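Local coordinates for protein probable ferredoxin-dependent nitrite reductase NirA (Mycobacterium tuberculosis, PDB 1ZJ8) that reduces sulfite to sulfide with electrons supplied by ferredoxin, using one siroheme and one [4Fe-4S] cluster per subunit, at residues 21-26 with 291-296; 215-220 with 299-304; 257-262 with 474-479. All blocks are in the same frame, centred on the assembly; numbering follows the deposited sequence.

Contact 1: residues 21-26 with 291-296; sequences RNEGQW and YGYRRL
A flat arginine-tryptophan stack, R294 on W26, marks where the first modelled residues of the chain pack on the loop between helices 277-291 and 302-309. The guanidinium of R294 and the indole lie at 6° to each other with centres 3.7 Å apart. NH1 sits over the ring system, 3.3 Å above its plane, while NH2 reaches out over CZ2; a bend at chi3 (90°) brings R294 NE to the indole, 3.3 Å from W26 NE1, two donors that do not bond. D214 takes R294 NH2 in a salt bridge, and R31 makes a second cation-pi contact with W26.

The backbones meet at G24 and R294, whose CA atoms are 4.3 Å apart. Beside them R294 N donates to E23 O at 2.8 Å. Q25 NE2 donates to Y291 O (3.1 Å), and its amide stands at the edge of the Y293 ring, whose OH bonds D308. E23 OE1 lies over a face of that ring, toward the rim. The other carboxylate oxygen, OE2, accepts from R21 NE at 3.2 Å and forms a long salt bridge, 3.7 Å, to R295 NH2, making a three-residue network. Within 21-26, N22 OD1 accepts from G24 N in an Asx turn. Away from the cofactors, two loops are thus joined by a backbone bond and a stacked cation-pi pair.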
loop_
_atom_site.group_PDB
_atom_site.type_symbol
_atom_site.label_atom_id
_atom_site.label_comp_id
_atom_site.label_asym_id
_atom_site.label_seq_id
_atom_site.Cartn_x
_atom_site.Cartn_y
_atom_site.Cartn_z
ATOM N N ARG A 21 22.928 18.318 16.263
ATOM C CA ARG A 21 22.795 17.731 17.638
ATOM C C ARG A 21 22.829 16.172 17.636
ATOM O O ARG A 21 22.282 15.524 18.538
ATOM C CB ARG A 21 21.522 18.278 18.326
ATOM C CG ARG A 21 20.203 17.941 17.617
ATOM C CD ARG A 21 19.218 19.102 17.696
ATOM N NE ARG A 21 17.851 18.721 17.318
ATOM C CZ ARG A 21 16.799 19.545 17.350
ATOM N NH1 ARG A 21 16.939 20.814 17.724
ATOM N NH2 ARG A 21 15.595 19.103 17.003
ATOM N N ASN A 22 23.524 15.601 16.644
ATOM C CA ASN A 22 23.592 14.146 16.411
ATOM C C ASN A 22 22.221 13.471 16.315
ATOM O O ASN A 22 21.789 12.775 17.241
ATOM C CB ASN A 22 24.469 13.443 17.461
ATOM C CG ASN A 22 24.916 12.036 17.021
ATOM O OD1 ASN A 22 24.250 11.369 16.220
ATOM N ND2 ASN A 22 26.053 11.587 17.548
ATOM N N GLU A 23 21.560 13.671 15.175
ATOM C CA GLU A 23 20.319 12.965 14.850
ATOM C C GLU A 23 20.622 11.699 14.049
ATOM O O GLU A 23 19.728 11.168 13.392
ATOM C CB GLU A 23 19.359 13.855 14.042
ATOM C CG GLU A 23 18.906 15.148 14.740
ATOM C CD GLU A 23 17.546 15.052 15.430
ATOM O OE1 GLU A 23 16.635 14.360 14.931
ATOM O OE2 GLU A 23 17.389 15.702 16.483
ATOM N N GLY A 24 21.872 11.223 14.097
ATOM C CA GLY A 24 22.280 9.980 13.434
ATOM C C GLY A 24 22.684 10.166 11.982
ATOM O O GLY A 24 23.092 9.206 11.338
ATOM N N GLN A 25 22.593 11.405 11.484
ATOM C CA GLN A 25 22.818 11.732 10.068
ATOM C C GLN A 25 24.214 11.352 9.584
ATOM O O GLN A 25 25.216 11.807 10.139
ATOM C CB GLN A 25 22.586 13.231 9.820
ATOM C CG GLN A 25 21.125 13.653 9.923
ATOM C CD GLN A 25 20.939 15.159 10.083
ATOM O OE1 GLN A 25 21.283 15.729 11.125
ATOM N NE2 GLN A 25 20.369 15.805 9.064
ATOM N N TRP A 26 24.255 10.514 8.548
ATOM C CA TRP A 26 25.504 10.054 7.924
ATOM C C TRP A 26 26.361 11.218 7.388
ATOM O O TRP A 26 27.569 11.264 7.628
ATOM C CB TRP A 26 25.183 9.055 6.789
ATOM C CG TRP A 26 24.926 7.628 7.259
ATOM C CD1 TRP A 26 24.698 7.212 8.541
ATOM C CD2 TRP A 26 24.860 6.441 6.437
ATOM N NE1 TRP A 26 24.511 5.846 8.573
ATOM C CE2 TRP A 26 24.607 5.348 7.299
ATOM C CE3 TRP A 26 24.997 6.198 5.059
ATOM C CZ2 TRP A 26 24.486 4.030 6.834
ATOM C CZ3 TRP A 26 24.879 4.886 4.599
ATOM C CH2 TRP A 26 24.622 3.823 5.485
ATOM N N TYR A 291 21.155 12.249 4.683
ATOM C CA TYR A 291 20.667 13.298 5.595
ATOM C C TYR A 291 19.413 12.930 6.417
ATOM O O TYR A 291 18.984 13.704 7.285
ATOM C CB TYR A 291 20.366 14.571 4.799
ATOM C CG TYR A 291 21.578 15.342 4.278
ATOM C CD1 TYR A 291 22.275 14.914 3.135
ATOM C CD2 TYR A 291 21.992 16.542 4.901
ATOM C CE1 TYR A 291 23.368 15.648 2.651
ATOM C CE2 TYR A 291 23.067 17.272 4.426
ATOM C CZ TYR A 291 23.755 16.825 3.310
ATOM O OH TYR A 291 24.820 17.560 2.850
ATOM N N GLY A 292 18.807 11.775 6.145
ATOM C CA GLY A 292 17.691 11.300 6.958
ATOM C C GLY A 292 18.117 10.963 8.379
ATOM O O GLY A 292 19.234 10.499 8.612
ATOM N N TYR A 293 17.215 11.187 9.329
ATOM C CA TYR A 293 17.500 10.959 10.749
ATOM C C TYR A 293 17.605 9.466 11.063
ATOM O O TYR A 293 16.857 8.667 10.508
ATOM C CB TYR A 293 16.418 11.617 11.606
ATOM C CG TYR A 293 16.180 13.082 11.289
ATOM C CD1 TYR A 293 17.224 13.917 10.897
ATOM C CD2 TYR A 293 14.917 13.643 11.409
ATOM C CE1 TYR A 293 17.012 15.274 10.620
ATOM C CE2 TYR A 293 14.697 15.015 11.146
ATOM C CZ TYR A 293 15.753 15.822 10.750
ATOM O OH TYR A 293 15.559 17.164 10.471
ATOM N N ARG A 294 18.555 9.094 11.926
ATOM C CA ARG A 294 18.798 7.678 12.280
ATOM C C ARG A 294 18.964 7.494 13.805
ATOM O O ARG A 294 19.713 6.622 14.277
ATOM C CB ARG A 294 20.012 7.121 11.505
ATOM C CG ARG A 294 19.958 7.357 9.975
ATOM C CD ARG A 294 21.237 6.945 9.256
ATOM N NE ARG A 294 21.208 5.545 8.831
ATOM C CZ ARG A 294 21.275 5.109 7.566
ATOM N NH1 ARG A 294 21.404 5.955 6.543
ATOM N NH2 ARG A 294 21.241 3.798 7.325
ATOM N N ARG A 295 18.207 8.299 14.549
ATOM C CA ARG A 295 18.271 8.348 16.000
ATOM C C ARG A 295 17.000 7.761 16.640
ATOM O O ARG A 295 17.042 6.669 17.200
ATOM C CB ARG A 295 18.490 9.802 16.428
ATOM C CG ARG A 295 18.648 9.997 17.915
ATOM C CD ARG A 295 18.889 11.454 18.215
ATOM N NE ARG A 295 17.695 12.256 17.959
ATOM C CZ ARG A 295 16.682 12.410 18.814
ATOM N NH1 ARG A 295 16.685 11.803 19.998
ATOM N NH2 ARG A 295 15.645 13.171 18.476
ATOM N N LEU A 296 15.885 8.488 16.569
ATOM C CA LEU A 296 14.589 7.952 17.001
ATOM C C LEU A 296 13.988 7.102 15.876
ATOM O O LEU A 296 13.825 7.572 14.744
ATOM C CB LEU A 296 13.606 9.072 17.388
ATOM C CG LEU A 296 13.930 9.929 18.624
ATOM C CD1 LEU A 296 12.923 11.082 18.839
ATOM C CD2 LEU A 296 14.035 9.063 19.882
#

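Contact 2: residues 215-220 with 299-304; sequences LPRKYK and KARLKF. With SRM (siroheme), chain E.
This is a buried contact of basic side chains, packed through their aliphatic parts at the edge of the siroheme pocket, where R217 and K218, just ahead of strand 219-224, meet R301, just before helix 302-309. R217 CD touches R301 CG at 3.3 Å, the two side chains crossing at about a right angle. K218 takes the guanidinium instead: its CG lies 3.5 Å above the R301 plane, over the centre, placed there by a chi1 of 66° that sets CG between the backbone N and the carbonyl carbon.

Packed against the K218 chain, R301 presents NH1 to the cofactor, as expected of the basic pockets that receive siroheme's many carboxylates in this reductase family. NH1 donates to O1D of the ring D propionate at 3.0 Å and 174°; a second bond, to O1C of the ring C propionate, is less sure because that oxygen is crowded in the model. D235 pairs with NH2 of R301, so the guanidinium is gripped from protein and cofactor alike. Farther from the siroheme the segments meet by van der Waals contact. P216 CB rests 3.5 Å from A300 O; the apolar pairs are A300 CB with R217 CG at 3.7 Å and L302 CD2 at the edge of the Y219 ring, 4.2 Å from CE1.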
loop_
_atom_site.group_PDB
_atom_site.type_symbol
_atom_site.label_atom_id
_atom_site.label_comp_id
_atom_site.label_asym_id
_atom_site.label_seq_id
_atom_site.Cartn_x
_atom_site.Cartn_y
_atom_site.Cartn_z
ATOM N N LEU A 215 18.951 2.400 4.471
ATOM C CA LEU A 215 18.384 3.741 4.595
ATOM C C LEU A 215 17.877 3.952 6.034
ATOM O O LEU A 215 17.715 2.985 6.802
ATOM C CB LEU A 215 17.246 3.949 3.575
ATOM C CG LEU A 215 17.419 3.395 2.158
ATOM C CD1 LEU A 215 16.201 3.734 1.330
ATOM C CD2 LEU A 215 18.647 3.938 1.490
ATOM N N PRO A 216 17.663 5.223 6.418
ATOM C CA PRO A 216 17.101 5.568 7.715
ATOM C C PRO A 216 15.834 4.790 8.063
ATOM O O PRO A 216 15.591 4.507 9.246
ATOM C CB PRO A 216 16.758 7.052 7.554
ATOM C CG PRO A 216 17.712 7.567 6.527
ATOM C CD PRO A 216 18.006 6.422 5.621
ATOM N N ARG A 217 15.021 4.495 7.045
ATOM C CA ARG A 217 13.848 3.647 7.204
ATOM C C ARG A 217 13.332 3.151 5.858
ATOM O O ARG A 217 14.033 3.244 4.834
ATOM C CB ARG A 217 12.755 4.431 7.927
ATOM C CG ARG A 217 12.525 3.992 9.350
ATOM C CD ARG A 217 11.113 4.384 9.794
ATOM N NE ARG A 217 10.665 3.634 10.958
ATOM C CZ ARG A 217 10.386 2.338 10.941
ATOM N NH1 ARG A 217 10.502 1.610 9.825
ATOM N NH2 ARG A 217 9.995 1.769 12.066
ATOM N N LYS A 218 12.109 2.607 5.871
ATOM C CA LYS A 218 11.408 2.231 4.646
ATOM C C LYS A 218 11.168 3.459 3.758
ATOM O O LYS A 218 11.039 4.591 4.257
ATOM C CB LYS A 218 10.088 1.507 4.973
ATOM C CG LYS A 218 9.022 2.348 5.660
ATOM C CD LYS A 218 7.661 1.651 5.686
ATOM C CE LYS A 218 7.412 0.859 6.975
ATOM N NZ LYS A 218 6.143 0.056 6.892
ATOM N N TYR A 219 11.097 3.198 2.449
ATOM C CA TYR A 219 11.058 4.224 1.403
ATOM C C TYR A 219 10.107 3.834 0.271
ATOM O O TYR A 219 10.340 2.869 -0.449
ATOM C CB TYR A 219 12.455 4.391 0.837
ATOM C CG TYR A 219 12.673 5.524 -0.141
ATOM C CD1 TYR A 219 12.828 6.812 0.303
ATOM C CD2 TYR A 219 12.808 5.282 -1.499
ATOM C CE1 TYR A 219 13.078 7.845 -0.575
ATOM C CE2 TYR A 219 13.068 6.310 -2.387
ATOM C CZ TYR A 219 13.209 7.600 -1.916
ATOM O OH TYR A 219 13.473 8.654 -2.773
ATOM N N LYS A 220 9.050 4.617 0.114
ATOM C CA LYS A 220 7.943 4.289 -0.756
ATOM C C LYS A 220 7.897 5.224 -1.963
ATOM O O LYS A 220 7.947 6.462 -1.821
ATOM C CB LYS A 220 6.624 4.381 0.029
ATOM C CG LYS A 220 6.410 3.225 0.968
ATOM C CD LYS A 220 5.197 3.416 1.873
ATOM C CE LYS A 220 4.972 2.139 2.698
ATOM N NZ LYS A 220 4.069 2.290 3.879
ATOM N N LYS A 299 11.123 8.668 14.347
ATOM C CA LYS A 299 11.400 10.002 13.796
ATOM C C LYS A 299 12.502 9.888 12.736
ATOM O O LYS A 299 13.364 10.769 12.607
ATOM C CB LYS A 299 11.792 10.967 14.921
ATOM C CG LYS A 299 11.740 12.490 14.589
ATOM C CD LYS A 299 12.825 13.250 15.419
ATOM C CE LYS A 299 13.168 14.639 14.888
ATOM N NZ LYS A 299 12.461 15.722 15.615
ATOM N N ALA A 300 12.433 8.800 11.960
ATOM C CA ALA A 300 13.468 8.437 10.994
ATOM C C ALA A 300 13.071 8.698 9.537
ATOM O O ALA A 300 13.938 8.824 8.675
ATOM C CB ALA A 300 13.840 6.962 11.185
ATOM N N ARG A 301 11.773 8.798 9.272
ATOM C CA ARG A 301 11.258 8.823 7.899
ATOM C C ARG A 301 11.430 10.161 7.197
ATOM O O ARG A 301 11.500 11.217 7.840
ATOM C CB ARG A 301 9.780 8.435 7.900
ATOM C CG ARG A 301 9.607 7.044 8.431
ATOM C CD ARG A 301 8.487 6.327 7.808
ATOM N NE ARG A 301 8.585 6.261 6.362
ATOM C CZ ARG A 301 7.688 5.639 5.611
ATOM N NH1 ARG A 301 6.676 5.012 6.182
ATOM N NH2 ARG A 301 7.813 5.614 4.295
ATOM N N LEU A 302 11.466 10.104 5.869
ATOM C CA LEU A 302 11.786 11.268 5.075
ATOM C C LEU A 302 10.840 12.446 5.327
ATOM O O LEU A 302 11.272 13.602 5.317
ATOM C CB LEU A 302 11.793 10.907 3.597
ATOM C CG LEU A 302 12.180 12.029 2.624
ATOM C CD1 LEU A 302 13.552 12.575 2.993
ATOM C CD2 LEU A 302 12.164 11.527 1.185
ATOM N N LYS A 303 9.561 12.169 5.565
ATOM C CA LYS A 303 8.580 13.238 5.839
ATOM C C LYS A 303 9.064 14.259 6.895
ATOM O O LYS A 303 8.787 15.456 6.791
ATOM C CB LYS A 303 7.206 12.633 6.234
ATOM C CG LYS A 303 7.223 11.650 7.421
ATOM C CD LYS A 303 5.798 11.168 7.787
ATOM C CE LYS A 303 5.705 10.661 9.237
ATOM N NZ LYS A 303 4.388 10.085 9.609
ATOM N N PHE A 304 9.788 13.768 7.897
ATOM C CA PHE A 304 10.280 14.591 9.005
ATOM C C PHE A 304 11.390 15.577 8.543
ATOM O O PHE A 304 11.309 16.810 8.783
ATOM C CB PHE A 304 10.792 13.675 10.148
ATOM C CG PHE A 304 9.695 12.887 10.853
ATOM C CD1 PHE A 304 8.757 13.529 11.656
ATOM C CD2 PHE A 304 9.617 11.499 10.726
ATOM C CE1 PHE A 304 7.752 12.810 12.299
ATOM C CE2 PHE A 304 8.607 10.767 11.383
ATOM C CZ PHE A 304 7.677 11.426 12.160
HETATM FE FE SRM E . 2.421 -1.534 6.254
HETATM C CHA SRM E . 4.038 -2.503 9.103
HETATM C CHB SRM E . 0.626 -4.361 6.330
HETATM C CHC SRM E . 0.917 -0.627 3.514
HETATM C CHD SRM E . 2.442 1.741 7.352
HETATM N NA SRM E . 2.485 -3.200 7.359
HETATM C C1A SRM E . 3.294 -3.478 8.405
HETATM C C2A SRM E . 3.334 -4.930 8.770
HETATM C CMA SRM E . 4.536 -5.571 8.148
HETATM C CDA SRM E . 3.212 -5.161 10.251
HETATM C CEA SRM E . 4.427 -5.520 11.047
HETATM O O3A SRM E . 5.358 -4.711 11.106
HETATM O O4A SRM E . 4.507 -6.610 11.633
HETATM C C3A SRM E . 2.075 -5.401 8.125
HETATM C CAA SRM E . 2.166 -6.753 7.500
HETATM C CBA SRM E . 1.752 -7.678 8.613
HETATM C CCA SRM E . 1.063 -8.888 8.072
HETATM O O1A SRM E . 0.260 -8.752 7.123
HETATM O O2A SRM E . 1.332 -10.005 8.577
HETATM C C4A SRM E . 1.713 -4.282 7.209
HETATM N NB SRM E . 1.136 -2.429 5.064
HETATM C C1B SRM E . 0.505 -3.599 5.171
HETATM C C2B SRM E . -0.295 -4.005 3.965
HETATM C CMB SRM E . -0.215 -5.467 3.629
HETATM C CDB SRM E . -1.721 -3.667 4.245
HETATM C CEB SRM E . -2.736 -3.984 3.205
HETATM O O3B SRM E . -3.613 -4.859 3.368
HETATM O O4B SRM E . -2.670 -3.343 2.157
HETATM C C3B SRM E . 0.306 -3.061 2.945
HETATM C CAB SRM E . 1.528 -3.666 2.304
HETATM C CBB SRM E . 1.793 -3.089 0.947
HETATM C CCB SRM E . 3.133 -3.540 0.443
HETATM O O1B SRM E . 3.223 -4.427 -0.402
HETATM O O2B SRM E . 4.170 -3.014 0.838
HETATM C C4B SRM E . 0.816 -1.978 3.855
HETATM N NC SRM E . 1.709 0.154 5.640
HETATM C C1C SRM E . 1.274 0.391 4.386
HETATM C C2C SRM E . 0.854 1.699 4.180
HETATM C CDC SRM E . 0.081 2.284 3.046
HETATM C CEC SRM E . 0.758 2.777 1.827
HETATM O O3C SRM E . 1.975 2.545 1.647
HETATM O O4C SRM E . 0.048 3.424 1.043
HETATM C C3C SRM E . 1.259 2.331 5.317
HETATM C CAC SRM E . 0.996 3.794 5.464
HETATM C CBC SRM E . 1.755 4.796 4.621
HETATM C CCC SRM E . 3.129 5.008 5.232
HETATM O O1C SRM E . 4.002 4.100 5.176
HETATM O O2C SRM E . 3.329 6.109 5.807
HETATM C C4C SRM E . 1.829 1.403 6.151
HETATM N ND SRM E . 3.397 -0.540 7.723
HETATM C C1D SRM E . 3.094 0.721 8.067
HETATM C C2D SRM E . 3.538 0.954 9.383
HETATM C CAD SRM E . 3.948 2.329 9.879
HETATM C CBD SRM E . 5.386 2.731 9.768
HETATM C CCD SRM E . 5.882 4.108 10.106
HETATM O O1D SRM E . 6.351 4.785 9.164
HETATM O O2D SRM E . 5.824 4.556 11.282
HETATM C C3D SRM E . 4.121 -0.225 9.814
HETATM C CDD SRM E . 5.110 -0.339 10.942
HETATM C CED SRM E . 6.563 0.059 10.807
HETATM O O3D SRM E . 7.070 0.275 9.706
HETATM O O4D SRM E . 7.290 0.181 11.804
HETATM C C4D SRM E . 4.029 -1.140 8.777
#

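Contact 3: residues 257-262 with 474-479; sequences GLSTNP and CPNSCA. With SRM (siroheme), chain E.
At the coupled siroheme and [4Fe-4S] site, L258 and S259 of one loop line the siroheme side, while N476 and S477 of the cysteine-bearing type I turn 474-477 belong to the pockets of both groups. S259 and N476 bring their CA atoms to 4.6 Å, and the side chain of S259 spans the gap: OG, anti to the backbone N (chi1 -176°), packs 3.6 Å from N476 CA and gives a weak bond to siroheme O2D. S477 CB points at the other loop and touches L258 O at 3.4 Å, while its OG is bonded to Q482.

The two segments share no hydrogen bond of their own; the cofactor joins them. From 257-262, L258 N donates to O2C of the ring C propionate (2.8 Å, 154°). From 474-479, N476 lays CB 3.3 Å from C2D of ring D. C474 SG is a ligand of the cluster and also accepts from N476 N (3.4 Å, 161°). C478 SG, a second cluster ligand, sits near the siroheme iron; its exact place is doubtful, and its axial role is inferred from relatives. Such a cysteine, bridging cluster and siroheme, is characteristic of siroheme-dependent sulfite and nitrite reductases.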
loop_
_atom_site.group_PDB
_atom_site.type_symbol
_atom_site.label_atom_id
_atom_site.label_comp_id
_atom_site.label_asym_id
_atom_site.label_seq_id
_atom_site.Cartn_x
_atom_site.Cartn_y
_atom_site.Cartn_z
ATOM N N GLY A 257 3.681 10.469 3.876
ATOM C CA GLY A 257 3.547 9.357 4.830
ATOM C C GLY A 257 2.363 9.556 5.757
ATOM O O GLY A 257 1.961 10.700 6.005
ATOM N N LEU A 258 1.780 8.458 6.235
ATOM C CA LEU A 258 0.689 8.523 7.217
ATOM C C LEU A 258 0.924 7.519 8.308
ATOM O O LEU A 258 0.666 6.336 8.112
ATOM C CB LEU A 258 -0.666 8.096 6.642
ATOM C CG LEU A 258 -1.195 8.418 5.266
ATOM C CD1 LEU A 258 -2.102 7.276 4.872
ATOM C CD2 LEU A 258 -1.962 9.726 5.264
ATOM N N SER A 259 1.347 7.920 9.479
ATOM C CA SER A 259 1.301 6.926 10.536
ATOM C C SER A 259 0.582 7.587 11.675
ATOM O O SER A 259 -0.505 8.166 11.500
ATOM C CB SER A 259 2.713 6.416 10.883
ATOM O OG SER A 259 2.645 5.372 11.856
ATOM N N THR A 260 1.256 7.550 12.860
ATOM C CA THR A 260 0.794 8.330 13.969
ATOM C C THR A 260 0.870 9.795 13.606
ATOM O O THR A 260 0.107 10.575 14.128
ATOM C CB THR A 260 1.659 8.117 15.206
ATOM O OG1 THR A 260 2.959 8.650 14.950
ATOM C CG2 THR A 260 1.769 6.607 15.569
ATOM N N ASN A 261 1.787 10.178 12.719
ATOM C CA ASN A 261 1.982 11.598 12.375
ATOM C C ASN A 261 1.894 11.887 10.866
ATOM O O ASN A 261 2.915 11.941 10.185
ATOM C CB ASN A 261 3.310 12.098 12.955
ATOM C CG ASN A 261 3.237 13.546 13.388
ATOM O OD1 ASN A 261 2.765 14.405 12.638
ATOM N ND2 ASN A 261 3.684 13.827 14.606
ATOM N N PRO A 262 0.671 12.105 10.345
ATOM C CA PRO A 262 0.457 12.174 8.900
ATOM C C PRO A 262 0.943 13.471 8.283
ATOM O O PRO A 262 0.866 14.507 8.920
ATOM C CB PRO A 262 -1.071 12.093 8.776
ATOM C CG PRO A 262 -1.569 12.737 10.006
ATOM C CD PRO A 262 -0.583 12.340 11.086
ATOM N N CYS A 474 -4.578 -0.859 13.841
ATOM C CA CYS A 474 -3.717 -0.119 14.771
ATOM C C CYS A 474 -3.343 1.225 14.127
ATOM O O CYS A 474 -3.722 1.486 12.985
ATOM C CB CYS A 474 -2.467 -0.940 15.098
ATOM S SG CYS A 474 -1.139 -0.652 13.931
ATOM N N PRO A 475 -2.602 2.082 14.854
ATOM C CA PRO A 475 -2.359 3.462 14.376
ATOM C C PRO A 475 -1.377 3.639 13.204
ATOM O O PRO A 475 -1.315 4.752 12.646
ATOM C CB PRO A 475 -1.838 4.195 15.634
ATOM C CG PRO A 475 -1.967 3.233 16.755
ATOM C CD PRO A 475 -1.977 1.857 16.170
ATOM N N ASN A 476 -0.648 2.574 12.841
ATOM C CA ASN A 476 0.290 2.600 11.693
ATOM C C ASN A 476 -0.357 3.024 10.353
ATOM O O ASN A 476 0.334 3.501 9.473
ATOM C CB ASN A 476 1.007 1.236 11.522
ATOM C CG ASN A 476 2.065 0.945 12.633
ATOM O OD1 ASN A 476 2.791 1.843 13.065
ATOM N ND2 ASN A 476 2.162 -0.321 13.062
ATOM N N SER A 477 -1.671 2.839 10.208
ATOM C CA SER A 477 -2.448 3.362 9.071
ATOM C C SER A 477 -2.108 2.721 7.704
ATOM O O SER A 477 -2.077 3.411 6.686
ATOM C CB SER A 477 -2.307 4.892 9.007
ATOM O OG SER A 477 -3.464 5.505 8.485
ATOM N N CYS A 478 -1.889 1.402 7.693
ATOM C CA CYS A 478 -1.596 0.640 6.474
ATOM C C CYS A 478 -2.687 0.667 5.431
ATOM O O CYS A 478 -2.410 0.519 4.245
ATOM C CB CYS A 478 -1.366 -0.829 6.812
ATOM S SG CYS A 478 0.160 -1.182 7.762
ATOM N N ALA A 479 -3.936 0.782 5.890
ATOM C CA ALA A 479 -5.092 0.878 5.011
ATOM C C ALA A 479 -5.579 2.309 4.984
ATOM O O ALA A 479 -6.750 2.556 4.725
ATOM C CB ALA A 479 -6.198 -0.062 5.466
HETATM FE FE SRM E . 2.421 -1.534 6.254
HETATM C CHA SRM E . 4.038 -2.503 9.103
HETATM C CHB SRM E . 0.626 -4.361 6.330
HETATM C CHC SRM E . 0.917 -0.627 3.514
HETATM C CHD SRM E . 2.442 1.741 7.352
HETATM N NA SRM E . 2.485 -3.200 7.359
HETATM C C1A SRM E . 3.294 -3.478 8.405
HETATM C C2A SRM E . 3.334 -4.930 8.770
HETATM C CMA SRM E . 4.536 -5.571 8.148
HETATM C CDA SRM E . 3.212 -5.161 10.251
HETATM C CEA SRM E . 4.427 -5.520 11.047
HETATM O O3A SRM E . 5.358 -4.711 11.106
HETATM O O4A SRM E . 4.507 -6.610 11.633
HETATM C C3A SRM E . 2.075 -5.401 8.125
HETATM C CAA SRM E . 2.166 -6.753 7.500
HETATM C CBA SRM E . 1.752 -7.678 8.613
HETATM C CCA SRM E . 1.063 -8.888 8.072
HETATM O O1A SRM E . 0.260 -8.752 7.123
HETATM O O2A SRM E . 1.332 -10.005 8.577
HETATM C C4A SRM E . 1.713 -4.282 7.209
HETATM N NB SRM E . 1.136 -2.429 5.064
HETATM C C1B SRM E . 0.505 -3.599 5.171
HETATM C C2B SRM E . -0.295 -4.005 3.965
HETATM C CMB SRM E . -0.215 -5.467 3.629
HETATM C CDB SRM E . -1.721 -3.667 4.245
HETATM C CEB SRM E . -2.736 -3.984 3.205
HETATM O O3B SRM E . -3.613 -4.859 3.368
HETATM O O4B SRM E . -2.670 -3.343 2.157
HETATM C C3B SRM E . 0.306 -3.061 2.945
HETATM C CAB SRM E . 1.528 -3.666 2.304
HETATM C CBB SRM E . 1.793 -3.089 0.947
HETATM C CCB SRM E . 3.133 -3.540 0.443
HETATM O O1B SRM E . 3.223 -4.427 -0.402
HETATM O O2B SRM E . 4.170 -3.014 0.838
HETATM C C4B SRM E . 0.816 -1.978 3.855
HETATM N NC SRM E . 1.709 0.154 5.640
HETATM C C1C SRM E . 1.274 0.391 4.386
HETATM C C2C SRM E . 0.854 1.699 4.180
HETATM C CDC SRM E . 0.081 2.284 3.046
HETATM C CEC SRM E . 0.758 2.777 1.827
HETATM O O3C SRM E . 1.975 2.545 1.647
HETATM O O4C SRM E . 0.048 3.424 1.043
HETATM C C3C SRM E . 1.259 2.331 5.317
HETATM C CAC SRM E . 0.996 3.794 5.464
HETATM C CBC SRM E . 1.755 4.796 4.621
HETATM C CCC SRM E . 3.129 5.008 5.232
HETATM O O1C SRM E . 4.002 4.100 5.176
HETATM O O2C SRM E . 3.329 6.109 5.807
HETATM C C4C SRM E . 1.829 1.403 6.151
HETATM N ND SRM E . 3.397 -0.540 7.723
HETATM C C1D SRM E . 3.094 0.721 8.067
HETATM C C2D SRM E . 3.538 0.954 9.383
HETATM C CAD SRM E . 3.948 2.329 9.879
HETATM C CBD SRM E . 5.386 2.731 9.768
HETATM C CCD SRM E . 5.882 4.108 10.106
HETATM O O1D SRM E . 6.351 4.785 9.164
HETATM O O2D SRM E . 5.824 4.556 11.282
HETATM C C3D SRM E . 4.121 -0.225 9.814
HETATM C CDD SRM E . 5.110 -0.339 10.942
HETATM C CED SRM E . 6.563 0.059 10.807
HETATM O O3D SRM E . 7.070 0.275 9.706
HETATM O O4D SRM E . 7.290 0.181 11.804
HETATM C C4D SRM E . 4.029 -1.140 8.777
#

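From the N terminus the segments run 21-26, 215-220, 257-262, 291-296, 299-304 and 474-479, and every pair of contacts crosses; none nests. Contact 1 closes the longest loop, bringing the start of the model back to the loop after helix 277-291. Contact 2 closes a shorter one within the first 4Fe-4S domain, joining strand 219-224 to helix 302-309. Contact 3 ties that domain to the second. Contacts 1 and 2 touch directly, Y293 O lying 3.4 Å from P216 CB. Contacts 2 and 3 share the siroheme, and K303 NZ lies very close to N261 O, a probable hydrogen bond though too tight to be sure. Contacts 1 and 3 do not touch, their centres being about 22 Å apart.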